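PDB 5D2J: 4-oxalocrotonate decarboxylase NahK from Pseudomonas putida, which catalyses the decarboxylation of (3E)-2-oxohex-3-enedioate to 2-oxopent-4-enoate and carbon dioxide at a metal-binding site, in the catabolism of aromatic hydrocarbons. Local coordinates for residues 89-94 with 168-173; 112-117 with 147-152; 151-156 with 164-169. The protein carries 1 engineered substitution. All coordinates share one frame; numbering follows the deposited sequence.

Contact 1. Residues 89-94 with 168-173. With 0L1 (hexanedioic acid), chain E.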
loop_
_atom_site.group_PDB
_atom_site.type_symbol
_atom_site.label_atom_id
_atom_site.label_comp_id
_atom_site.label_asym_id
_atom_site.label_seq_id
_atom_site.Cartn_x
_atom_site.Cartn_y
_atom_site.Cartn_z
ATOM N N GLY A 89 -3.586 3.829 -2.111
ATOM C CA GLY A 89 -2.783 4.975 -1.732
ATOM C C GLY A 89 -1.624 5.044 -2.703
ATOM O O GLY A 89 -1.481 4.157 -3.550
ATOM N N PHE A 90 -0.805 6.087 -2.610
ATOM C CA PHE A 90 0.323 6.233 -3.534
ATOM C C PHE A 90 1.645 5.911 -2.842
ATOM O O PHE A 90 1.721 5.865 -1.608
ATOM C CB PHE A 90 0.372 7.648 -4.117
ATOM C CG PHE A 90 0.660 8.709 -3.095
ATOM C CD1 PHE A 90 1.970 9.045 -2.771
ATOM C CD2 PHE A 90 -0.381 9.365 -2.452
ATOM C CE1 PHE A 90 2.239 10.017 -1.817
ATOM C CE2 PHE A 90 -0.124 10.344 -1.498
ATOM C CZ PHE A 90 1.187 10.671 -1.178
ATOM N N LEU A 91 2.684 5.690 -3.647
ATOM C CA LEU A 91 4.022 5.401 -3.137
ATOM C C LEU A 91 5.007 6.445 -3.635
ATOM O O LEU A 91 5.203 6.606 -4.846
ATOM C CB LEU A 91 4.470 3.999 -3.570
ATOM C CG LEU A 91 3.562 2.858 -3.129
ATOM C CD1 LEU A 91 3.949 1.582 -3.860
ATOM C CD2 LEU A 91 3.665 2.662 -1.615
ATOM N N ALA A 92 5.607 7.183 -2.704
ATOM C CA ALA A 92 6.618 8.175 -3.053
ATOM C C ALA A 92 7.987 7.515 -3.144
ATOM O O ALA A 92 8.231 6.479 -2.502
ATOM C CB ALA A 92 6.640 9.295 -2.026
ATOM N N ASP A 93 8.884 8.107 -3.931
ATOM C CA ASP A 93 10.192 7.488 -4.166
ATOM C C ASP A 93 11.029 7.231 -2.900
ATOM O O ASP A 93 11.707 6.204 -2.800
ATOM C CB ASP A 93 11.002 8.232 -5.242
ATOM C CG ASP A 93 11.150 9.729 -4.975
ATOM O OD1 ASP A 93 10.818 10.216 -3.869
ATOM O OD2 ASP A 93 11.646 10.425 -5.891
ATOM N N TYR A 94 10.970 8.138 -1.930
ATOM C CA TYR A 94 11.754 7.951 -0.709
ATOM C C TYR A 94 11.209 6.844 0.189
ATOM O O TYR A 94 11.842 6.503 1.195
ATOM C CB TYR A 94 11.909 9.265 0.063
ATOM C CG TYR A 94 10.628 9.785 0.678
ATOM C CD1 TYR A 94 10.252 9.406 1.960
ATOM C CD2 TYR A 94 9.805 10.664 -0.018
ATOM C CE1 TYR A 94 9.078 9.882 2.538
ATOM C CE2 TYR A 94 8.628 11.146 0.545
ATOM C CZ TYR A 94 8.274 10.751 1.827
ATOM O OH TYR A 94 7.114 11.225 2.404
ATOM N N ALA A 168 -3.514 5.499 3.191
ATOM C CA ALA A 168 -3.564 4.075 3.505
ATOM C C ALA A 168 -2.351 3.613 4.303
ATOM O O ALA A 168 -1.868 2.500 4.086
ATOM C CB ALA A 168 -3.687 3.251 2.216
ATOM N N SER A 169 -1.860 4.459 5.211
ATOM C CA SER A 169 -0.782 4.086 6.138
ATOM C C SER A 169 0.573 3.810 5.469
ATOM O O SER A 169 1.472 3.245 6.104
ATOM C CB SER A 169 -1.180 2.871 6.979
ATOM O OG SER A 169 -2.408 3.091 7.656
ATOM N N SER A 170 0.732 4.211 4.213
ATOM C CA SER A 170 1.982 3.979 3.492
ATOM C C SER A 170 3.171 4.718 4.092
ATOM O O SER A 170 3.049 5.868 4.526
ATOM C CB SER A 170 1.831 4.387 2.028
ATOM O OG SER A 170 0.721 3.737 1.456
ATOM N N THR A 171 4.334 4.074 4.091
ATOM C CA THR A 171 5.530 4.744 4.611
ATOM C C THR A 171 6.840 4.191 4.025
ATOM O O THR A 171 7.718 4.962 3.650
ATOM C CB THR A 171 5.530 4.790 6.180
ATOM O OG1 THR A 171 6.283 5.919 6.635
ATOM C CG2 THR A 171 6.100 3.524 6.801
ATOM N N ARG A 172 6.975 2.863 3.936
ATOM C CA ARG A 172 8.155 2.279 3.294
ATOM C C ARG A 172 7.752 1.040 2.542
ATOM O O ARG A 172 6.735 0.425 2.854
ATOM C CB ARG A 172 9.224 1.863 4.319
ATOM C CG ARG A 172 9.740 2.972 5.223
ATOM C CD ARG A 172 10.676 3.915 4.489
ATOM N NE ARG A 172 11.261 4.874 5.419
ATOM C CZ ARG A 172 10.755 6.075 5.668
ATOM N NH1 ARG A 172 9.652 6.480 5.043
ATOM N NH2 ARG A 172 11.353 6.868 6.541
ATOM N N PHE A 173 8.566 0.653 1.567
ATOM C CA PHE A 173 8.436 -0.682 0.994
ATOM C C PHE A 173 9.808 -1.190 0.577
ATOM O O PHE A 173 10.684 -0.409 0.207
ATOM C CB PHE A 173 7.439 -0.712 -0.164
ATOM C CG PHE A 173 7.858 0.094 -1.351
ATOM C CD1 PHE A 173 7.583 1.454 -1.419
ATOM C CD2 PHE A 173 8.532 -0.505 -2.404
ATOM C CE1 PHE A 173 7.973 2.193 -2.506
ATOM C CE2 PHE A 173 8.922 0.224 -3.502
ATOM C CZ PHE A 173 8.646 1.578 -3.558
HETATM O O1 0L1 E . -3.452 -2.872 3.687
HETATM C C2 0L1 E . -2.742 -1.827 3.662
HETATM O O2 0L1 E . -1.608 -1.858 3.107
HETATM C C3 0L1 E . -3.250 -0.545 4.291
HETATM C C4 0L1 E . -3.684 -0.799 5.723
HETATM C C5 0L1 E . -4.085 0.516 6.356
HETATM C C6 0L1 E . -4.677 0.298 7.736
HETATM C C7 0L1 E . -3.603 -0.035 8.751
HETATM O O4 0L1 E . -2.697 0.804 9.008
HETATM O O3 0L1 E . -3.618 -1.143 9.361
#
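L91 and F173 cross obliquely, the leucine branch laid over the rim of one ring face. L91 CD1 stands 4.2 Å above the F173 ring plane, and L91 CB comes 4.1 Å from F173 CE1. CG of F173 lies between its own backbone N and carbonyl carbon (chi1 65°), a crowded position that turns the ring back to strand 89-92. There the A92 carbonyl oxygen sits near the ring plane, at the edge. V66 also touches this ring, and the F236 ring meets it with the planes at about 25°.

These strands belong to the mixed sheet of the fumarylacetoacetate hydrolase-type domain but are not paired with each other. Strand 87-92 bonds antiparallel to strand 65-71, and strand 170-175 to strand 139-149. The axes of segments 89-92 and 170-173 pass 7.5 Å apart, their directions 50° apart, so side chains bridge the gap and no hydrogen bond crosses it.

At the ligand end, the A168 methyl faces the backbone of G89, with A168 CB 4.4 Å from G89 N; a beta carbon on G89 would sit tight against that methyl. S170 points the same way, its OG 3.9 Å from F90 O without bonding to it. That hydroxyl is instead hydrogen-bonded to N167 O and weakly to K69 NZ. A168 O, which accepts from K69 NZ, touches the chain of the bound hexanedioic acid (adipate) at C3, 3.4 Å away.

At the other end the R172 guanidinium reaches Y94, NH1 lying 4.3 Å from Y94 CE1 in an oblique approach, while Y94 O lies over one guanidinium face. R172 NH1 donates to T171 O at 2.8 Å, a bond in the guanidinium plane that helps fix its turn. The Y94 hydroxyl is held by E26 and K58.

Contact 2. Residues 112-117 with 147-152; sequences KIEAEI and EVIDSR. With MG (magnesium ion), chain C; 0L1 (hexanedioic acid), chain E.
E147 and E114 reach one magnesium ion by different first torsions: CG of E147 is anti to its backbone N (chi1 -165°), whereas CG of E114 is anti to the carbonyl carbon (chi1 -56°). Both chains then run extended, as does E116. E114 OE1 binds the metal at 2.2 Å, and E116 OE2 and E147 OE1 each bind it at 2.1 Å, the last two carboxylates being turned 82° apart. Adipate O2, across the metal from E116 OE2, and two waters complete an octahedron. Beneath it, strands 112-117 and 147-149 form an antiparallel pair; the hydrogen-bonded pairs E114-E147 and K112-I149 flank the non-hydrogen-bonded pair I113-V148.

I149 crosses E114 at about a right angle, with its CG2 3.7 Å from E114 OE1 and its CD1 4.0 Å from E114 CD. An alanine here would probably open a gap beside the E114 carboxylate and remove side-chain contacts that limit its rotation.

E147 OE2 forms a salt bridge with K69. E114 OE1 and E147 OE1 come within 3.2 Å because the cation joins them. The same cation probably polarises the adipate carboxylate it binds; the substrate, a 2-oxo dicarboxylate, may be bound through one end in a similar way.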
loop_
_atom_site.group_PDB
_atom_site.type_symbol
_atom_site.label_atom_id
_atom_site.label_comp_id
_atom_site.label_asym_id
_atom_site.label_seq_id
_atom_site.Cartn_x
_atom_site.Cartn_y
_atom_site.Cartn_z
ATOM N N LYS A 112 4.620 -1.718 11.207
ATOM C CA LYS A 112 4.412 -3.150 11.048
ATOM C C LYS A 112 4.811 -3.514 9.634
ATOM O O LYS A 112 4.857 -2.648 8.763
ATOM C CB LYS A 112 2.938 -3.513 11.235
ATOM C CG LYS A 112 2.400 -3.331 12.634
ATOM C CD LYS A 112 0.959 -3.804 12.701
ATOM C CE LYS A 112 0.291 -3.336 13.978
ATOM N NZ LYS A 112 -1.075 -3.906 14.093
ATOM N N ILE A 113 5.073 -4.796 9.389
ATOM C CA ILE A 113 5.398 -5.229 8.037
ATOM C C ILE A 113 4.403 -6.276 7.522
ATOM O O ILE A 113 3.839 -7.029 8.305
ATOM C CB ILE A 113 6.828 -5.777 7.953
ATOM C CG1 ILE A 113 7.006 -6.920 8.950
ATOM C CG2 ILE A 113 7.839 -4.663 8.230
ATOM C CD1 ILE A 113 8.324 -7.630 8.798
ATOM N N GLU A 114 4.195 -6.283 6.206
ATOM C CA GLU A 114 3.303 -7.216 5.512
ATOM C C GLU A 114 4.070 -7.686 4.296
ATOM O O GLU A 114 4.683 -6.867 3.609
ATOM C CB GLU A 114 2.083 -6.498 4.923
ATOM C CG GLU A 114 1.202 -5.687 5.834
ATOM C CD GLU A 114 0.052 -5.044 5.060
ATOM O OE1 GLU A 114 0.289 -4.074 4.288
ATOM O OE2 GLU A 114 -1.089 -5.524 5.208
ATOM N N ALA A 115 3.999 -8.976 3.983
ATOM C CA ALA A 115 4.573 -9.460 2.718
ATOM C C ALA A 115 3.544 -9.340 1.594
ATOM O O ALA A 115 2.368 -9.637 1.798
ATOM C CB ALA A 115 5.025 -10.890 2.855
ATOM N N GLU A 116 3.972 -8.873 0.420
ATOM C CA GLU A 116 3.067 -8.674 -0.706
ATOM C C GLU A 116 3.769 -9.081 -1.992
ATOM O O GLU A 116 4.969 -9.381 -1.982
ATOM C CB GLU A 116 2.623 -7.203 -0.796
ATOM C CG GLU A 116 2.240 -6.600 0.556
ATOM C CD GLU A 116 1.362 -5.365 0.459
ATOM O OE1 GLU A 116 0.977 -4.975 -0.663
ATOM O OE2 GLU A 116 1.040 -4.794 1.526
ATOM N N ILE A 117 3.024 -9.099 -3.095
ATOM C CA ILE A 117 3.638 -9.265 -4.410
ATOM C C ILE A 117 3.246 -8.046 -5.233
ATOM O O ILE A 117 2.094 -7.599 -5.190
ATOM C CB ILE A 117 3.255 -10.618 -5.100
ATOM C CG1 ILE A 117 4.119 -10.853 -6.346
ATOM C CG2 ILE A 117 1.756 -10.698 -5.432
ATOM C CD1 ILE A 117 5.596 -11.093 -6.024
ATOM N N GLU A 147 5.876 -4.514 2.604
ATOM C CA GLU A 147 5.458 -3.156 2.943
ATOM C C GLU A 147 5.716 -2.886 4.407
ATOM O O GLU A 147 5.544 -3.766 5.248
ATOM C CB GLU A 147 3.972 -2.889 2.665
ATOM C CG GLU A 147 3.675 -1.370 2.682
ATOM C CD GLU A 147 2.242 -0.982 2.356
ATOM O OE1 GLU A 147 1.358 -1.859 2.316
ATOM O OE2 GLU A 147 1.998 0.230 2.154
ATOM N N VAL A 148 6.134 -1.666 4.710
ATOM C CA VAL A 148 6.139 -1.221 6.087
ATOM C C VAL A 148 4.962 -0.269 6.167
ATOM O O VAL A 148 4.959 0.758 5.490
ATOM C CB VAL A 148 7.440 -0.474 6.444
ATOM C CG1 VAL A 148 7.430 -0.061 7.921
ATOM C CG2 VAL A 148 8.663 -1.342 6.130
ATOM N N ILE A 149 3.942 -0.625 6.951
ATOM C CA ILE A 149 2.790 0.260 7.150
ATOM C C ILE A 149 2.887 0.948 8.507
ATOM O O ILE A 149 3.423 0.390 9.473
ATOM C CB ILE A 149 1.436 -0.466 7.029
ATOM C CG1 ILE A 149 1.421 -1.751 7.853
ATOM C CG2 ILE A 149 1.104 -0.741 5.555
ATOM C CD1 ILE A 149 0.034 -2.380 7.988
ATOM N N ASP A 150 2.381 2.171 8.586
ATOM C CA ASP A 150 2.598 2.950 9.795
ATOM C C ASP A 150 1.558 4.052 9.853
ATOM O O ASP A 150 1.830 5.188 9.471
ATOM C CB ASP A 150 4.012 3.552 9.749
ATOM C CG ASP A 150 4.440 4.147 11.069
ATOM O OD1 ASP A 150 4.035 3.618 12.119
ATOM O OD2 ASP A 150 5.188 5.154 11.059
ATOM N N SER A 151 0.360 3.709 10.312
ATOM C CA SER A 151 -0.732 4.676 10.376
ATOM C C SER A 151 -0.331 5.869 11.222
ATOM O O SER A 151 0.243 5.720 12.300
ATOM C CB SER A 151 -1.975 4.025 10.977
ATOM O OG SER A 151 -3.012 4.975 11.181
ATOM N N ARG A 152 -0.649 7.066 10.752
ATOM C CA ARG A 152 -0.384 8.253 11.549
ATOM C C ARG A 152 -1.422 8.472 12.659
ATOM O O ARG A 152 -1.343 9.448 13.402
ATOM C CB ARG A 152 -0.260 9.492 10.645
ATOM C CG ARG A 152 1.161 9.758 10.126
ATOM C CD ARG A 152 1.780 8.566 9.367
ATOM N NE ARG A 152 1.053 8.244 8.135
ATOM C CZ ARG A 152 1.563 7.556 7.119
ATOM N NH1 ARG A 152 0.827 7.311 6.036
ATOM N NH2 ARG A 152 2.811 7.103 7.185
HETATM MG MG MG C . -0.167 -3.305 2.305
HETATM O O1 0L1 E . -3.452 -2.872 3.687
HETATM C C2 0L1 E . -2.742 -1.827 3.662
HETATM O O2 0L1 E . -1.608 -1.858 3.107
HETATM C C3 0L1 E . -3.250 -0.545 4.291
HETATM C C4 0L1 E . -3.684 -0.799 5.723
HETATM C C5 0L1 E . -4.085 0.516 6.356
HETATM C C6 0L1 E . -4.677 0.298 7.736
HETATM C C7 0L1 E . -3.603 -0.035 8.751
HETATM O O4 0L1 E . -2.697 0.804 9.008
HETATM O O3 0L1 E . -3.618 -1.143 9.361
HETATM O O HOH W 1 -1.906 -4.567 2.535
HETATM O O HOH W 2 -0.523 -2.933 0.191
#

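Contact 3. Residues 151-156 with 164-169. With 0L1 (hexanedioic acid), chain E.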
loop_
_atom_site.group_PDB
_atom_site.type_symbol
_atom_site.label_atom_id
_atom_site.label_comp_id
_atom_site.label_asym_id
_atom_site.label_seq_id
_atom_site.Cartn_x
_atom_site.Cartn_y
_atom_site.Cartn_z
ATOM N N SER A 151 0.360 3.709 10.312
ATOM C CA SER A 151 -0.732 4.676 10.376
ATOM C C SER A 151 -0.331 5.869 11.222
ATOM O O SER A 151 0.243 5.720 12.300
ATOM C CB SER A 151 -1.975 4.025 10.977
ATOM O OG SER A 151 -3.012 4.975 11.181
ATOM N N ARG A 152 -0.649 7.066 10.752
ATOM C CA ARG A 152 -0.384 8.253 11.549
ATOM C C ARG A 152 -1.422 8.472 12.659
ATOM O O ARG A 152 -1.343 9.448 13.402
ATOM C CB ARG A 152 -0.260 9.492 10.645
ATOM C CG ARG A 152 1.161 9.758 10.126
ATOM C CD ARG A 152 1.780 8.566 9.367
ATOM N NE ARG A 152 1.053 8.244 8.135
ATOM C CZ ARG A 152 1.563 7.556 7.119
ATOM N NH1 ARG A 152 0.827 7.311 6.036
ATOM N NH2 ARG A 152 2.811 7.103 7.185
ATOM N N TYR A 153 -2.389 7.563 12.783
ATOM C CA TYR A 153 -3.387 7.679 13.844
ATOM C C TYR A 153 -2.961 6.897 15.079
ATOM O O TYR A 153 -2.456 5.780 14.959
ATOM C CB TYR A 153 -4.759 7.223 13.339
ATOM C CG TYR A 153 -5.204 8.030 12.145
ATOM C CD1 TYR A 153 -5.444 9.391 12.269
ATOM C CD2 TYR A 153 -5.354 7.445 10.897
ATOM C CE1 TYR A 153 -5.836 10.148 11.183
ATOM C CE2 TYR A 153 -5.747 8.195 9.801
ATOM C CZ TYR A 153 -5.986 9.546 9.959
ATOM O OH TYR A 153 -6.371 10.307 8.879
ATOM N N GLU A 154 -3.153 7.485 16.257
ATOM C CA GLU A 154 -2.673 6.872 17.491
ATOM C C GLU A 154 -3.324 5.527 17.756
ATOM O O GLU A 154 -4.521 5.352 17.503
ATOM C CB GLU A 154 -2.913 7.768 18.707
ATOM C CG GLU A 154 -2.287 7.177 19.970
ATOM C CD GLU A 154 -2.914 7.669 21.250
ATOM O OE1 GLU A 154 -3.079 8.897 21.407
ATOM O OE2 GLU A 154 -3.233 6.818 22.108
ATOM N N ASN A 155 -2.515 4.591 18.257
ATOM C CA ASN A 155 -2.963 3.275 18.703
ATOM C C ASN A 155 -3.844 2.581 17.683
ATOM O O ASN A 155 -4.671 1.740 18.032
ATOM C CB ASN A 155 -3.680 3.373 20.055
ATOM C CG ASN A 155 -2.717 3.593 21.209
ATOM O OD1 ASN A 155 -1.519 3.331 21.091
ATOM N ND2 ASN A 155 -3.239 4.064 22.335
ATOM N N PHE A 156 -3.661 2.962 16.422
ATOM C CA PHE A 156 -4.453 2.437 15.320
ATOM C C PHE A 156 -5.950 2.667 15.556
ATOM O O PHE A 156 -6.796 1.920 15.057
ATOM C CB PHE A 156 -4.102 0.965 15.077
ATOM C CG PHE A 156 -2.618 0.701 15.072
ATOM C CD1 PHE A 156 -1.833 1.098 13.995
ATOM C CD2 PHE A 156 -2.004 0.082 16.154
ATOM C CE1 PHE A 156 -0.465 0.868 13.991
ATOM C CE2 PHE A 156 -0.637 -0.153 16.157
ATOM C CZ PHE A 156 0.134 0.240 15.074
ATOM N N VAL A 164 -7.877 6.390 4.431
ATOM C CA VAL A 164 -7.688 6.862 3.056
ATOM C C VAL A 164 -7.010 8.228 3.032
ATOM O O VAL A 164 -6.092 8.463 2.244
ATOM C CB VAL A 164 -9.022 6.919 2.289
ATOM C CG1 VAL A 164 -8.860 7.692 0.987
ATOM C CG2 VAL A 164 -9.504 5.510 2.000
ATOM N N ALA A 165 -7.453 9.117 3.912
ATOM C CA ALA A 165 -6.895 10.464 3.983
ATOM C C ALA A 165 -5.413 10.427 4.365
ATOM O O ALA A 165 -4.644 11.306 3.974
ATOM C CB ALA A 165 -7.684 11.296 4.976
ATOM N N ASP A 166 -5.030 9.399 5.122
ATOM C CA ASP A 166 -3.647 9.186 5.571
ATOM C C ASP A 166 -2.892 8.263 4.596
ATOM O O ASP A 166 -1.945 7.559 4.966
ATOM C CB ASP A 166 -3.660 8.614 7.012
ATOM C CG ASP A 166 -2.259 8.403 7.603
ATOM O OD1 ASP A 166 -1.377 9.273 7.420
ATOM O OD2 ASP A 166 -2.049 7.361 8.277
ATOM N N ASN A 167 -3.307 8.284 3.333
ATOM C CA ASN A 167 -2.618 7.550 2.267
ATOM C C ASN A 167 -2.481 6.058 2.569
ATOM O O ASN A 167 -1.460 5.442 2.265
ATOM C CB ASN A 167 -1.238 8.157 1.983
ATOM C CG ASN A 167 -0.639 7.659 0.681
ATOM O OD1 ASN A 167 -1.370 7.355 -0.259
ATOM N ND2 ASN A 167 0.692 7.564 0.623
ATOM N N ALA A 168 -3.514 5.499 3.191
ATOM C CA ALA A 168 -3.564 4.075 3.505
ATOM C C ALA A 168 -2.351 3.613 4.303
ATOM O O ALA A 168 -1.868 2.500 4.086
ATOM C CB ALA A 168 -3.687 3.251 2.216
ATOM N N SER A 169 -1.860 4.459 5.211
ATOM C CA SER A 169 -0.782 4.086 6.138
ATOM C C SER A 169 0.573 3.810 5.469
ATOM O O SER A 169 1.472 3.245 6.104
ATOM C CB SER A 169 -1.180 2.871 6.979
ATOM O OG SER A 169 -2.408 3.091 7.656
HETATM O O1 0L1 E . -3.452 -2.872 3.687
HETATM C C2 0L1 E . -2.742 -1.827 3.662
HETATM O O2 0L1 E . -1.608 -1.858 3.107
HETATM C C3 0L1 E . -3.250 -0.545 4.291
HETATM C C4 0L1 E . -3.684 -0.799 5.723
HETATM C C5 0L1 E . -4.085 0.516 6.356
HETATM C C6 0L1 E . -4.677 0.298 7.736
HETATM C C7 0L1 E . -3.603 -0.035 8.751
HETATM O O4 0L1 E . -2.697 0.804 9.008
HETATM O O3 0L1 E . -3.618 -1.143 9.361
HETATM O O HOH W 3 -3.846 5.295 8.652
#
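The Schellman motif that ends helix 160-165, with N167 as its C-prime residue, meets the ST turn of S151 beside the adipate pocket, where R152 grips D166. The arginine is bent at chi2 (56°) and chi3 (64°), which folds its guanidinium back onto the aspartate. R152 NE donates to the syn lone pair of D166 OD1 at 2.7 Å in a salt bridge, while R152 NH1 donates to D166 O at 3.0 Å. Both acceptors lie in the guanidinium plane, which stands almost perpendicular (88°) to the carboxylate. The backbone joins in: R152 N reaches D166 OD2 at 2.9 Å. D166 O also takes S169 N, from the opposite face of its carbonyl plane to R152 NH1, so the turn and the arginine share one acceptor.

The Y153 ring lies alongside the aspartate, running the opposite way, its CE2 3.5 Å from D166 CB, and its hydroxyl is bonded to S162 O. Both oxygens of the buried carboxylate have donors: R152 NE and, weakly, NH1 for OD1, R152 N and a water for OD2.

That water links S151 OG, D166 OD2 and S169 OG, giving protons to the last two. S169 OG in turn donates to adipate O4 at 2.7 Å.

The three contacts all touch one adipate: contact 2 holds its O2 end through the magnesium, residues 168-169, shared by contacts 1 and 3, flank its chain and O4 end, and K69 bonds it as well. Contacts 1 and 2 have centres about 9 Å apart and adjoin through neighbouring strands, with probable hydrogen bonds S169 O to D150 N and R172 O to V148 N, both 2.9 Å. The centre of contact 3 is about 12 Å from each of the other two. It continues contact 2 along the chain through S151 and R152, and ties to contact 1 by N167 OD1 with F90 N (2.7 Å) and R152 NH2 with S170 O (2.9 Å). The S169 side chain is about 8 Å from the magnesium.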